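Monosaccharide ABC transporter substrate-binding protein, CUT2 family (Bradyrhizobium sp., PDB 4YHS) probably binds a monosaccharide or related small solute and hands it to an ABC importer of the CUT2 family. Local coordinates at residues Val50-Ala55 / Gln309-Leu314; Ala169-Tyr174 / Asp272-Tyr277; Pro184-Gly189 / Ile245-Gly250. One frame throughout, in Å; residues are numbered along the deposited sequence.

Contact 1 of 3, residues Val50-Ala55 / Gln309-Leu314; sequences VPLEKA and QAVRIL
Leu52 packs against both Arg312 and Val311 across this contact. Its CD2 methyl sits over one face of the Arg312 guanidinium, off towards the rim, with CD2 3.5 Å from Arg312 CZ. The other methyl, CD1, meets the aliphatic part of the same arginine at CG. Leu52 CD1 also lies 3.7 Å from Val311 CG1. That same valine methyl stands 3.8 Å from Ala55 CB, and it gets there because CG1 is anti to the backbone N (chi1 172°). Leu87 of helix 71-87 packs on both Leu52 and Val311, closing the apolar patch from a third element.

The polar contact across the two segments is modest. Arg312 NH2 gives a weak hydrogen bond to Val50 O, 2.9 Å long but bent to 126° at the hydrogen. The stronger hold on the guanidinium comes from its own helix, where NE forms a salt bridge with Asp308. NH1 bonds to Asp318 O, and Asp308 takes the Leu52 N-H as well, tying the loop to the helix through a shared carboxylate. An extended chain from CG to NE, with the last torsion turned to -76°, brings a flat face round under Leu52. A methionine here would probably leave Asp308 without this charge partner and Val50 O without this donor, since no guanidinium would remain to bridge them.

The chemistry implies that Arg312 works in two ways, as a flat surface for Leu52, aliphatic at CG and guanidinium at its end, and as a polar link, joining the loop ahead of strand 60-65 to the last turns of helix 299-314.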
ATOM      1  N   VAL A  50       0.516   9.062 -16.596  1.00 17.78           N
ATOM      2  CA  VAL A  50       0.984   8.578 -17.886  1.00 18.20           C
ATOM      3  C   VAL A  50       2.492   8.387 -17.903  1.00 18.94           C
ATOM      4  O   VAL A  50       3.240   9.358 -17.794  1.00 21.04           O
ATOM      5  CB  VAL A  50       0.585   9.560 -19.008  1.00 27.89           C
ATOM      6  CG1 VAL A  50       0.988   9.005 -20.343  1.00 28.43           C
ATOM      7  CG2 VAL A  50      -0.912   9.812 -18.967  1.00 33.27           C
ATOM      8  N   PRO A  51       2.954   7.147 -18.059  1.00 21.37           N
ATOM      9  CA  PRO A  51       4.401   6.945 -18.124  1.00 18.43           C
ATOM     10  C   PRO A  51       4.943   7.183 -19.527  1.00 19.00           C
ATOM     11  O   PRO A  51       4.169   7.435 -20.490  1.00 22.31           O
ATOM     12  CB  PRO A  51       4.546   5.481 -17.718  1.00 18.96           C
ATOM     13  CG  PRO A  51       3.351   4.838 -18.346  1.00 19.14           C
ATOM     14  CD  PRO A  51       2.236   5.869 -18.231  1.00 21.28           C
ATOM     15  N   LEU A  52       6.270   7.151 -19.645  1.00 19.63           N
ATOM     16  CA  LEU A  52       6.929   7.197 -20.941  1.00 23.96           C
ATOM     17  C   LEU A  52       6.647   5.936 -21.736  1.00 22.28           C
ATOM     18  O   LEU A  52       6.408   4.872 -21.155  1.00 25.51           O
ATOM     19  CB  LEU A  52       8.442   7.365 -20.780  1.00 21.59           C
ATOM     20  CG  LEU A  52       8.952   8.631 -20.093  1.00 30.70           C
ATOM     21  CD1 LEU A  52      10.457   8.528 -19.854  1.00 30.65           C
ATOM     22  CD2 LEU A  52       8.617   9.892 -20.892  1.00 30.14           C
ATOM     23  N   GLU A  53       6.673   6.058 -23.067  1.00 23.71           N
ATOM     24  CA  GLU A  53       6.582   4.892 -23.935  1.00 20.28           C
ATOM     25  C   GLU A  53       7.824   4.011 -23.855  1.00 33.66           C
ATOM     26  O   GLU A  53       7.716   2.785 -23.774  1.00 30.10           O
ATOM     27  CB  GLU A  53       6.331   5.335 -25.396  1.00 24.86           C
ATOM     28  CG  GLU A  53       4.884   5.748 -25.637  1.00 40.80           C
ATOM     29  CD  GLU A  53       3.899   4.641 -25.270  1.00 53.71           C
ATOM     30  OE1 GLU A  53       3.842   3.639 -26.012  1.00 49.15           O
ATOM     31  OE2 GLU A  53       3.204   4.758 -24.230  1.00 44.95           O
ATOM     32  N   LYS A  54       8.996   4.643 -23.860  1.00 24.87           N
ATOM     33  CA  LYS A  54      10.277   3.943 -23.810  1.00 33.98           C
ATOM     34  C   LYS A  54      11.343   4.825 -23.179  1.00 30.16           C
ATOM     35  O   LYS A  54      11.259   6.053 -23.265  1.00 33.99           O
ATOM     36  CB  LYS A  54      10.746   3.548 -25.220  1.00 28.58           C
ATOM     37  CG  LYS A  54      10.228   2.203 -25.734  1.00 45.63           C
ATOM     38  CD  LYS A  54      10.795   1.031 -24.952  1.00 53.08           C
ATOM     39  CE  LYS A  54      10.360  -0.296 -25.541  1.00 61.92           C
ATOM     40  NZ  LYS A  54      11.004  -1.435 -24.830  1.00 63.80           N
ATOM     41  N   ALA A  55      12.352   4.205 -22.571  1.00 27.56           N
ATOM     42  CA  ALA A  55      13.574   4.913 -22.213  1.00 27.23           C
ATOM     43  C   ALA A  55      14.420   5.116 -23.457  1.00 26.78           C
ATOM     44  O   ALA A  55      14.303   4.361 -24.422  1.00 27.67           O
ATOM     45  CB  ALA A  55      14.355   4.145 -21.169  1.00 25.99           C
ATOM     46  N   GLN A 309       9.328   7.446 -12.948  1.00 16.54           N
ATOM     47  CA  GLN A 309       9.881   8.653 -12.381  1.00 19.48           C
ATOM     48  C   GLN A 309      11.424   8.711 -12.530  1.00 23.44           C
ATOM     49  O   GLN A 309      11.990   9.738 -12.935  1.00 17.40           O
ATOM     50  CB  GLN A 309       9.503   8.750 -10.904  1.00 13.63           C
ATOM     51  CG  GLN A 309       8.087   9.273 -10.600  1.00 13.97           C
ATOM     52  CD  GLN A 309       7.736   9.091  -9.153  1.00 17.27           C
ATOM     53  OE1 GLN A 309       8.211   8.151  -8.515  1.00 14.50           O
ATOM     54  NE2 GLN A 309       6.953  10.010  -8.605  1.00 16.62           N
ATOM     55  N   ALA A 310      12.101   7.623 -12.170  1.00 23.13           N
ATOM     56  CA  ALA A 310      13.558   7.584 -12.238  1.00 19.03           C
ATOM     57  C   ALA A 310      14.024   7.874 -13.651  1.00 21.28           C
ATOM     58  O   ALA A 310      14.929   8.672 -13.863  1.00 22.43           O
ATOM     59  CB  ALA A 310      14.093   6.250 -11.789  1.00 19.25           C
ATOM     60  N   VAL A 311      13.398   7.213 -14.617  1.00 19.21           N
ATOM     61  CA  VAL A 311      13.798   7.360 -16.022  1.00 21.49           C
ATOM     62  C   VAL A 311      13.566   8.804 -16.475  1.00 18.33           C
ATOM     63  O   VAL A 311      14.442   9.423 -17.084  1.00 20.38           O
ATOM     64  CB  VAL A 311      13.033   6.341 -16.904  1.00 18.63           C
ATOM     65  CG1 VAL A 311      13.281   6.597 -18.403  1.00 22.44           C
ATOM     66  CG2 VAL A 311      13.472   4.889 -16.516  1.00 19.49           C
ATOM     67  N   ARG A 312      12.419   9.367 -16.125  1.00 19.38           N
ATOM     68  CA  ARG A 312      12.104  10.744 -16.545  1.00 21.37           C
ATOM     69  C   ARG A 312      13.153  11.733 -16.003  1.00 22.13           C
ATOM     70  O   ARG A 312      13.616  12.624 -16.728  1.00 28.68           O
ATOM     71  CB  ARG A 312      10.696  11.150 -16.083  1.00 20.88           C
ATOM     72  CG  ARG A 312       9.558  10.514 -16.869  1.00 28.79           C
ATOM     73  CD  ARG A 312       8.174  10.752 -16.204  1.00 18.69           C
ATOM     74  NE  ARG A 312       7.102  10.315 -17.093  1.00 20.40           N
ATOM     75  CZ  ARG A 312       6.688  10.993 -18.161  1.00 26.38           C
ATOM     76  NH1 ARG A 312       7.256  12.161 -18.478  1.00 23.84           N
ATOM     77  NH2 ARG A 312       5.699  10.510 -18.925  1.00 21.68           N
ATOM     78  N   ILE A 313      13.525  11.555 -14.736  1.00 25.12           N
ATOM     79  CA  ILE A 313      14.532  12.403 -14.100  1.00 29.37           C
ATOM     80  C   ILE A 313      15.858  12.249 -14.847  1.00 31.43           C
ATOM     81  O   ILE A 313      16.468  13.241 -15.271  1.00 20.88           O
ATOM     82  CB  ILE A 313      14.668  12.040 -12.596  1.00 19.14           C
ATOM     83  CG1 ILE A 313      13.416  12.447 -11.828  1.00 20.71           C
ATOM     84  CG2 ILE A 313      15.881  12.704 -11.930  1.00 23.17           C
ATOM     85  CD1 ILE A 313      13.291  11.747 -10.499  1.00 23.78           C
ATOM     86  N   LEU A 314      16.295  11.012 -15.049  1.00 22.48           N
ATOM     87  CA  LEU A 314      17.577  10.762 -15.715  1.00 28.51           C
ATOM     88  C   LEU A 314      17.605  11.372 -17.124  1.00 26.30           C
ATOM     89  O   LEU A 314      18.668  11.772 -17.636  1.00 25.42           O
ATOM     90  CB  LEU A 314      17.868   9.251 -15.790  1.00 22.25           C
ATOM     91  CG  LEU A 314      18.249   8.579 -14.469  1.00 18.04           C
ATOM     92  CD1 LEU A 314      18.119   7.095 -14.606  1.00 18.96           C
ATOM     93  CD2 LEU A 314      19.668   8.941 -14.141  1.00 24.40           C
TER

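Contact 2 of 3, residues Ala169-Tyr174 / Asp272-Tyr277; sequences AETGSY and DLLAFY
Thr171 and Phe276 make the tightest approach here: the hydroxyl oxygen Thr171 OG1 lies 3.4 Å from Phe276 CA and equally near Phe276 CB. This is van der Waals packing of an oxygen against carbon, and no hydrogen bond crosses between the two segments. The methyl branch of the threonine, CG2, turns to the strand, reaching to 4.3 Å from Leu274 CD2 and 3.9 Å from Ala275 O. That carbonyl oxygen is buried by the contact and has no hydrogen-bonding partner in the model. One helical turn on, Tyr174 adds a second apolar touch, its ring atom CD2 lying 3.9 Å from Leu274 CD2, so a single leucine methyl faces both helix residues.

The next shell helps set these poses. With chi1 at -57° Thr171 OG1 stands beside its own backbone N and bonds to Met167 O, the carbonyl one turn back on the same helix, which leaves CG2 to face the sheet. The OH at the far end of the Tyr174 ring bonds to Asp331, while Phe276 sends its ring away from the helix to meet Trp190 and receives Tyr277 CD2 on one face. Beside Leu274, on the face turned to the helix, Tyr247 and Ala249 of the neighbouring strand continue the apolar layer.

In overall geometry the segments of helix and strand run nearly antiparallel, at 155°, with their axes 9.8 Å apart at closest. A helix packed antiparallel along a strand of a parallel sheet is what a Rossmann-like alpha/beta lobe is built from, consistent with the periplasmic sugar-binding family.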
ATOM      1  N   ALA A 169      -9.692   6.052   5.616  1.00 16.42           N
ATOM      2  CA  ALA A 169     -10.776   6.938   5.234  1.00 15.77           C
ATOM      3  C   ALA A 169     -11.676   6.333   4.158  1.00 18.99           C
ATOM      4  O   ALA A 169     -12.891   6.403   4.255  1.00 17.77           O
ATOM      5  CB  ALA A 169     -10.224   8.262   4.755  1.00 17.19           C
ATOM      6  N   GLU A 170     -11.072   5.712   3.149  1.00 16.35           N
ATOM      7  CA  GLU A 170     -11.850   5.138   2.067  1.00 15.81           C
ATOM      8  C   GLU A 170     -12.665   3.966   2.597  1.00 20.30           C
ATOM      9  O   GLU A 170     -13.823   3.733   2.173  1.00 19.20           O
ATOM     10  CB  GLU A 170     -10.931   4.729   0.911  1.00 21.07           C
ATOM     11  CG  GLU A 170     -10.407   5.931   0.131  1.00 17.78           C
ATOM     12  CD  GLU A 170     -11.513   6.629  -0.662  1.00 32.13           C
ATOM     13  OE1 GLU A 170     -12.547   5.989  -0.934  1.00 37.12           O
ATOM     14  OE2 GLU A 170     -11.353   7.818  -0.994  1.00 30.61           O
ATOM     15  N   THR A 171     -12.092   3.248   3.556  1.00 14.91           N
ATOM     16  CA  THR A 171     -12.775   2.095   4.134  1.00 12.73           C
ATOM     17  C   THR A 171     -14.019   2.614   4.905  1.00 13.44           C
ATOM     18  O   THR A 171     -15.137   2.065   4.806  1.00 18.64           O
ATOM     19  CB  THR A 171     -11.857   1.300   5.067  1.00 17.34           C
ATOM     20  OG1 THR A 171     -10.681   0.868   4.361  1.00 17.16           O
ATOM     21  CG2 THR A 171     -12.604   0.070   5.582  1.00 18.15           C
ATOM     22  N   GLY A 172     -13.807   3.663   5.673  1.00 22.87           N
ATOM     23  CA  GLY A 172     -14.860   4.258   6.464  1.00 18.96           C
ATOM     24  C   GLY A 172     -15.970   4.864   5.609  1.00 22.60           C
ATOM     25  O   GLY A 172     -17.151   4.690   5.901  1.00 19.58           O
ATOM     26  N   SER A 173     -15.596   5.575   4.549  1.00 18.88           N
ATOM     27  CA  SER A 173     -16.586   6.262   3.691  1.00 21.91           C
ATOM     28  C   SER A 173     -17.481   5.281   2.983  1.00 17.95           C
ATOM     29  O   SER A 173     -18.668   5.532   2.816  1.00 19.71           O
ATOM     30  CB  SER A 173     -15.889   7.138   2.648  1.00 26.02           C
ATOM     31  OG  SER A 173     -15.306   8.260   3.270  1.00 33.12           O
ATOM     32  N   TYR A 174     -16.880   4.177   2.538  1.00 20.04           N
ATOM     33  CA  TYR A 174     -17.617   3.036   1.991  1.00 22.90           C
ATOM     34  C   TYR A 174     -18.755   2.593   2.929  1.00 23.73           C
ATOM     35  O   TYR A 174     -19.906   2.392   2.518  1.00 22.47           O
ATOM     36  CB  TYR A 174     -16.646   1.874   1.747  1.00 20.46           C
ATOM     37  CG  TYR A 174     -17.247   0.647   1.070  1.00 20.76           C
ATOM     38  CD1 TYR A 174     -17.378   0.586  -0.321  1.00 18.78           C
ATOM     39  CD2 TYR A 174     -17.659  -0.450   1.809  1.00 20.54           C
ATOM     40  CE1 TYR A 174     -17.914  -0.552  -0.954  1.00 14.21           C
ATOM     41  CE2 TYR A 174     -18.184  -1.572   1.193  1.00 23.10           C
ATOM     42  CZ  TYR A 174     -18.308  -1.616  -0.192  1.00 18.74           C
ATOM     43  OH  TYR A 174     -18.841  -2.756  -0.759  1.00 20.55           O
ATOM     44  N   ASP A 272     -20.691  -8.749   8.321  1.00 16.49           N
ATOM     45  CA  ASP A 272     -19.784  -8.596   7.197  1.00 15.45           C
ATOM     46  C   ASP A 272     -18.393  -8.140   7.599  1.00 17.19           C
ATOM     47  O   ASP A 272     -18.204  -7.430   8.603  1.00 19.96           O
ATOM     48  CB  ASP A 272     -20.372  -7.618   6.187  1.00 18.36           C
ATOM     49  CG  ASP A 272     -21.465  -8.248   5.368  1.00 29.12           C
ATOM     50  OD1 ASP A 272     -21.135  -9.125   4.570  1.00 33.39           O
ATOM     51  OD2 ASP A 272     -22.642  -7.885   5.543  1.00 25.61           O
ATOM     52  N   LEU A 273     -17.419  -8.577   6.809  1.00 13.98           N
ATOM     53  CA  LEU A 273     -16.008  -8.341   7.117  1.00 15.39           C
ATOM     54  C   LEU A 273     -15.393  -7.332   6.167  1.00 17.51           C
ATOM     55  O   LEU A 273     -15.643  -7.369   4.959  1.00 17.38           O
ATOM     56  CB  LEU A 273     -15.243  -9.651   7.073  1.00 14.36           C
ATOM     57  CG  LEU A 273     -15.897 -10.791   7.849  1.00 18.08           C
ATOM     58  CD1 LEU A 273     -15.129 -12.087   7.652  1.00 19.27           C
ATOM     59  CD2 LEU A 273     -15.951 -10.444   9.343  1.00 17.99           C
ATOM     60  N   LEU A 274     -14.565  -6.442   6.709  1.00 14.55           N
ATOM     61  CA  LEU A 274     -13.824  -5.518   5.864  1.00 16.97           C
ATOM     62  C   LEU A 274     -12.406  -5.416   6.366  1.00 18.36           C
ATOM     63  O   LEU A 274     -12.157  -5.586   7.568  1.00 16.34           O
ATOM     64  CB  LEU A 274     -14.491  -4.134   5.845  1.00 16.00           C
ATOM     65  CG  LEU A 274     -15.852  -3.923   5.177  1.00 18.85           C
ATOM     66  CD1 LEU A 274     -17.001  -4.169   6.143  1.00 22.19           C
ATOM     67  CD2 LEU A 274     -15.906  -2.511   4.643  1.00 22.52           C
ATOM     68  N   ALA A 275     -11.473  -5.173   5.439  1.00 17.26           N
ATOM     69  CA  ALA A 275     -10.095  -4.858   5.786  1.00 15.03           C
ATOM     70  C   ALA A 275      -9.797  -3.436   5.295  1.00 15.87           C
ATOM     71  O   ALA A 275     -10.468  -2.957   4.366  1.00 15.70           O
ATOM     72  CB  ALA A 275      -9.120  -5.874   5.162  1.00 13.37           C
ATOM     73  N   PHE A 276      -8.822  -2.751   5.901  1.00 12.95           N
ATOM     74  CA  PHE A 276      -8.436  -1.432   5.383  1.00 16.82           C
ATOM     75  C   PHE A 276      -7.158  -1.496   4.539  1.00 14.84           C
ATOM     76  O   PHE A 276      -6.588  -0.457   4.186  1.00 14.36           O
ATOM     77  CB  PHE A 276      -8.294  -0.369   6.500  1.00 16.68           C
ATOM     78  CG  PHE A 276      -7.215  -0.632   7.518  1.00 17.28           C
ATOM     79  CD1 PHE A 276      -5.922  -0.150   7.334  1.00 17.04           C
ATOM     80  CD2 PHE A 276      -7.521  -1.278   8.705  1.00 15.96           C
ATOM     81  CE1 PHE A 276      -4.927  -0.353   8.307  1.00 15.55           C
ATOM     82  CE2 PHE A 276      -6.552  -1.462   9.677  1.00 14.80           C
ATOM     83  CZ  PHE A 276      -5.252  -1.010   9.478  1.00 16.18           C
ATOM     84  N   TYR A 277      -6.801  -2.702   4.122  1.00 14.99           N
ATOM     85  CA  TYR A 277      -5.740  -2.853   3.119  1.00 15.38           C
ATOM     86  C   TYR A 277      -5.845  -4.238   2.436  1.00 18.25           C
ATOM     87  O   TYR A 277      -6.652  -5.100   2.831  1.00 18.43           O
ATOM     88  CB  TYR A 277      -4.340  -2.585   3.751  1.00 14.27           C
ATOM     89  CG  TYR A 277      -3.846  -3.537   4.813  1.00 13.08           C
ATOM     90  CD1 TYR A 277      -3.090  -4.665   4.471  1.00 18.91           C
ATOM     91  CD2 TYR A 277      -4.079  -3.294   6.157  1.00 12.04           C
ATOM     92  CE1 TYR A 277      -2.625  -5.527   5.425  1.00 17.43           C
ATOM     93  CE2 TYR A 277      -3.629  -4.170   7.128  1.00 17.59           C
ATOM     94  CZ  TYR A 277      -2.892  -5.274   6.764  1.00 22.88           C
ATOM     95  OH  TYR A 277      -2.447  -6.149   7.723  1.00 23.32           O
TER

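Contact 3 of 3, residues Pro184-Gly189 / Ile245-Gly250; sequences PEVVVG and IRYVAG
Val186 CG2 comes to the edge of the Tyr247 ring, near its plane, at 4.4 Å from CE2, and Val188 CG2 approaches obliquely, 4.1 Å from CD2. One face of that ring is covered by Arg246 CG, and Tyr247 OH in turn lies above the centre of the Arg246 guanidinium. The tyrosine OH bonds to His179, and Arg246 forms a salt bridge with Asp272.

These side chains come from two neighbouring segments that pair as parallel strands in a Rossmann-like alpha/beta lobe; strand segments 186-189 and 247-250 cross at -36°. Val188 pairs with Tyr247 and Gly189 with Val248. Gly189 N gives a 2.8 Å hydrogen bond to Tyr247 O, and Ala249 N returns one of the same length to Gly189 O, almost straight at 178°. Ile245 packs beside Gly189, CG2 4.0 Å from Gly189 N, and its CD1 would probably crowd a side chain there. The Val187 and Ile245 side chains cross at about a right angle, their CG1 atoms meeting.

Where the pairing begins, a single acceptor serves two donors: Val187 O takes Arg246 N at 2.9 Å and Tyr247 N at 3.2 Å, both in the carbonyl plane.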
ATOM      1  N   PRO A 184     -30.956   3.496  10.470  1.00 38.91           N
ATOM      2  CA  PRO A 184     -30.777   2.811  11.758  1.00 32.18           C
ATOM      3  C   PRO A 184     -29.315   2.668  12.181  1.00 25.69           C
ATOM      4  O   PRO A 184     -28.471   2.427  11.336  1.00 28.52           O
ATOM      5  CB  PRO A 184     -31.391   1.428  11.511  1.00 33.68           C
ATOM      6  CG  PRO A 184     -32.292   1.596  10.339  1.00 40.58           C
ATOM      7  CD  PRO A 184     -31.639   2.639   9.485  1.00 39.71           C
ATOM      8  N   GLU A 185     -29.034   2.799  13.473  1.00 28.61           N
ATOM      9  CA  GLU A 185     -27.667   2.649  13.983  1.00 25.27           C
ATOM     10  C   GLU A 185     -27.168   1.226  13.707  1.00 27.15           C
ATOM     11  O   GLU A 185     -27.914   0.266  13.902  1.00 30.79           O
ATOM     12  CB  GLU A 185     -27.606   2.962  15.493  1.00 35.05           C
ATOM     13  CG  GLU A 185     -26.232   2.661  16.136  1.00 33.90           C
ATOM     14  CD  GLU A 185     -26.074   3.237  17.548  1.00 43.02           C
ATOM     15  OE1 GLU A 185     -27.003   3.916  18.012  1.00 36.29           O
ATOM     16  OE2 GLU A 185     -25.017   3.018  18.197  1.00 30.79           O
ATOM     17  N   VAL A 186     -25.922   1.102  13.235  1.00 26.48           N
ATOM     18  CA  VAL A 186     -25.260  -0.189  13.037  1.00 27.35           C
ATOM     19  C   VAL A 186     -23.914  -0.140  13.707  1.00 31.58           C
ATOM     20  O   VAL A 186     -23.256   0.900  13.703  1.00 25.47           O
ATOM     21  CB  VAL A 186     -25.078  -0.562  11.544  1.00 24.54           C
ATOM     22  CG1 VAL A 186     -26.431  -0.756  10.872  1.00 31.51           C
ATOM     23  CG2 VAL A 186     -24.246   0.500  10.805  1.00 27.91           C
ATOM     24  N   VAL A 187     -23.517  -1.260  14.302  1.00 25.95           N
ATOM     25  CA  VAL A 187     -22.319  -1.295  15.141  1.00 28.84           C
ATOM     26  C   VAL A 187     -21.155  -1.898  14.394  1.00 23.63           C
ATOM     27  O   VAL A 187     -21.285  -2.964  13.789  1.00 20.05           O
ATOM     28  CB  VAL A 187     -22.593  -2.098  16.438  1.00 25.09           C
ATOM     29  CG1 VAL A 187     -21.340  -2.217  17.286  1.00 26.31           C
ATOM     30  CG2 VAL A 187     -23.724  -1.442  17.213  1.00 24.51           C
ATOM     31  N   VAL A 188     -20.019  -1.196  14.398  1.00 20.45           N
ATOM     32  CA  VAL A 188     -18.803  -1.719  13.784  1.00 21.64           C
ATOM     33  C   VAL A 188     -17.789  -2.085  14.858  1.00 23.17           C
ATOM     34  O   VAL A 188     -17.446  -1.253  15.691  1.00 21.83           O
ATOM     35  CB  VAL A 188     -18.129  -0.697  12.844  1.00 18.39           C
ATOM     36  CG1 VAL A 188     -16.825  -1.261  12.305  1.00 17.73           C
ATOM     37  CG2 VAL A 188     -19.083  -0.277  11.697  1.00 22.27           C
ATOM     38  N   GLY A 189     -17.268  -3.305  14.786  1.00 20.43           N
ATOM     39  CA  GLY A 189     -16.121  -3.697  15.582  1.00 23.35           C
ATOM     40  C   GLY A 189     -14.902  -3.352  14.751  1.00 17.93           C
ATOM     41  O   GLY A 189     -14.838  -3.732  13.608  1.00 18.10           O
ATOM     42  N   ILE A 245     -23.193  -6.922  16.660  1.00 21.53           N
ATOM     43  CA  ILE A 245     -22.233  -6.269  15.771  1.00 24.13           C
ATOM     44  C   ILE A 245     -22.671  -6.552  14.348  1.00 26.61           C
ATOM     45  O   ILE A 245     -23.063  -7.678  14.054  1.00 21.69           O
ATOM     46  CB  ILE A 245     -20.793  -6.776  15.970  1.00 27.61           C
ATOM     47  CG1 ILE A 245     -20.182  -6.191  17.234  1.00 35.96           C
ATOM     48  CG2 ILE A 245     -19.893  -6.335  14.826  1.00 30.25           C
ATOM     49  CD1 ILE A 245     -18.846  -6.831  17.598  1.00 34.07           C
ATOM     50  N   ARG A 246     -22.634  -5.539  13.483  1.00 20.81           N
ATOM     51  CA  ARG A 246     -23.014  -5.714  12.070  1.00 18.77           C
ATOM     52  C   ARG A 246     -21.779  -5.873  11.160  1.00 20.46           C
ATOM     53  O   ARG A 246     -21.815  -6.604  10.169  1.00 18.86           O
ATOM     54  CB  ARG A 246     -23.865  -4.523  11.625  1.00 26.46           C
ATOM     55  CG  ARG A 246     -24.309  -4.577  10.180  1.00 27.58           C
ATOM     56  CD  ARG A 246     -25.212  -5.777   9.913  1.00 28.39           C
ATOM     57  NE  ARG A 246     -25.575  -5.827   8.499  1.00 37.17           N
ATOM     58  CZ  ARG A 246     -24.824  -6.373   7.550  1.00 36.11           C
ATOM     59  NH1 ARG A 246     -23.658  -6.947   7.849  1.00 27.91           N
ATOM     60  NH2 ARG A 246     -25.248  -6.346   6.294  1.00 39.23           N
ATOM     61  N   TYR A 247     -20.692  -5.185  11.502  1.00 19.90           N
ATOM     62  CA  TYR A 247     -19.445  -5.276  10.733  1.00 17.71           C
ATOM     63  C   TYR A 247     -18.249  -5.493  11.621  1.00 18.63           C
ATOM     64  O   TYR A 247     -18.168  -4.927  12.706  1.00 18.41           O
ATOM     65  CB  TYR A 247     -19.167  -4.013   9.920  1.00 18.03           C
ATOM     66  CG  TYR A 247     -20.226  -3.682   8.923  1.00 16.99           C
ATOM     67  CD1 TYR A 247     -20.289  -4.340   7.717  1.00 20.92           C
ATOM     68  CD2 TYR A 247     -21.174  -2.710   9.203  1.00 19.49           C
ATOM     69  CE1 TYR A 247     -21.260  -4.043   6.796  1.00 26.97           C
ATOM     70  CE2 TYR A 247     -22.171  -2.400   8.285  1.00 24.40           C
ATOM     71  CZ  TYR A 247     -22.188  -3.076   7.071  1.00 20.05           C
ATOM     72  OH  TYR A 247     -23.145  -2.811   6.130  1.00 24.39           O
ATOM     73  N   VAL A 248     -17.320  -6.301  11.118  1.00 20.11           N
ATOM     74  CA  VAL A 248     -16.006  -6.479  11.704  1.00 15.14           C
ATOM     75  C   VAL A 248     -15.013  -5.918  10.698  1.00 14.13           C
ATOM     76  O   VAL A 248     -14.900  -6.426   9.578  1.00 16.51           O
ATOM     77  CB  VAL A 248     -15.718  -7.953  12.004  1.00 15.10           C
ATOM     78  CG1 VAL A 248     -14.224  -8.208  12.268  1.00 17.90           C
ATOM     79  CG2 VAL A 248     -16.576  -8.404  13.169  1.00 19.62           C
ATOM     80  N   ALA A 249     -14.357  -4.831  11.068  1.00 15.83           N
ATOM     81  CA  ALA A 249     -13.417  -4.182  10.168  1.00 15.44           C
ATOM     82  C   ALA A 249     -12.093  -4.001  10.858  1.00 14.22           C
ATOM     83  O   ALA A 249     -12.037  -3.720  12.057  1.00 19.22           O
ATOM     84  CB  ALA A 249     -13.933  -2.839   9.704  1.00 14.83           C
ATOM     85  N   GLY A 250     -11.019  -4.113  10.083  1.00 15.06           N
ATOM     86  CA  GLY A 250      -9.704  -3.882  10.662  1.00 16.19           C
ATOM     87  C   GLY A 250      -8.599  -4.349   9.737  1.00 19.09           C
ATOM     88  O   GLY A 250      -8.727  -4.228   8.523  1.00 15.96           O
TER

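In the fold
Contacts 2 and 3 belong to one lobe, their centres about 11 Å apart, and share a parallel sheet: strand 272-275 neighbours strand 247-250. A probable hydrogen bond from Leu274 N to Val248 O ties them together through the backbone. Both are buried, yet contact 3 is strand pairing through straight backbone bonds, whereas contact 2 lays a helix on that sheet by van der Waals packing, with no hydrogen bond between the two segments. Contact 1 lies on the opposite side of the chain's centre, about 34 Å from contact 2 between centres. Only partly buried, it joins a loop to a helix with an arginine that is both packed and charged.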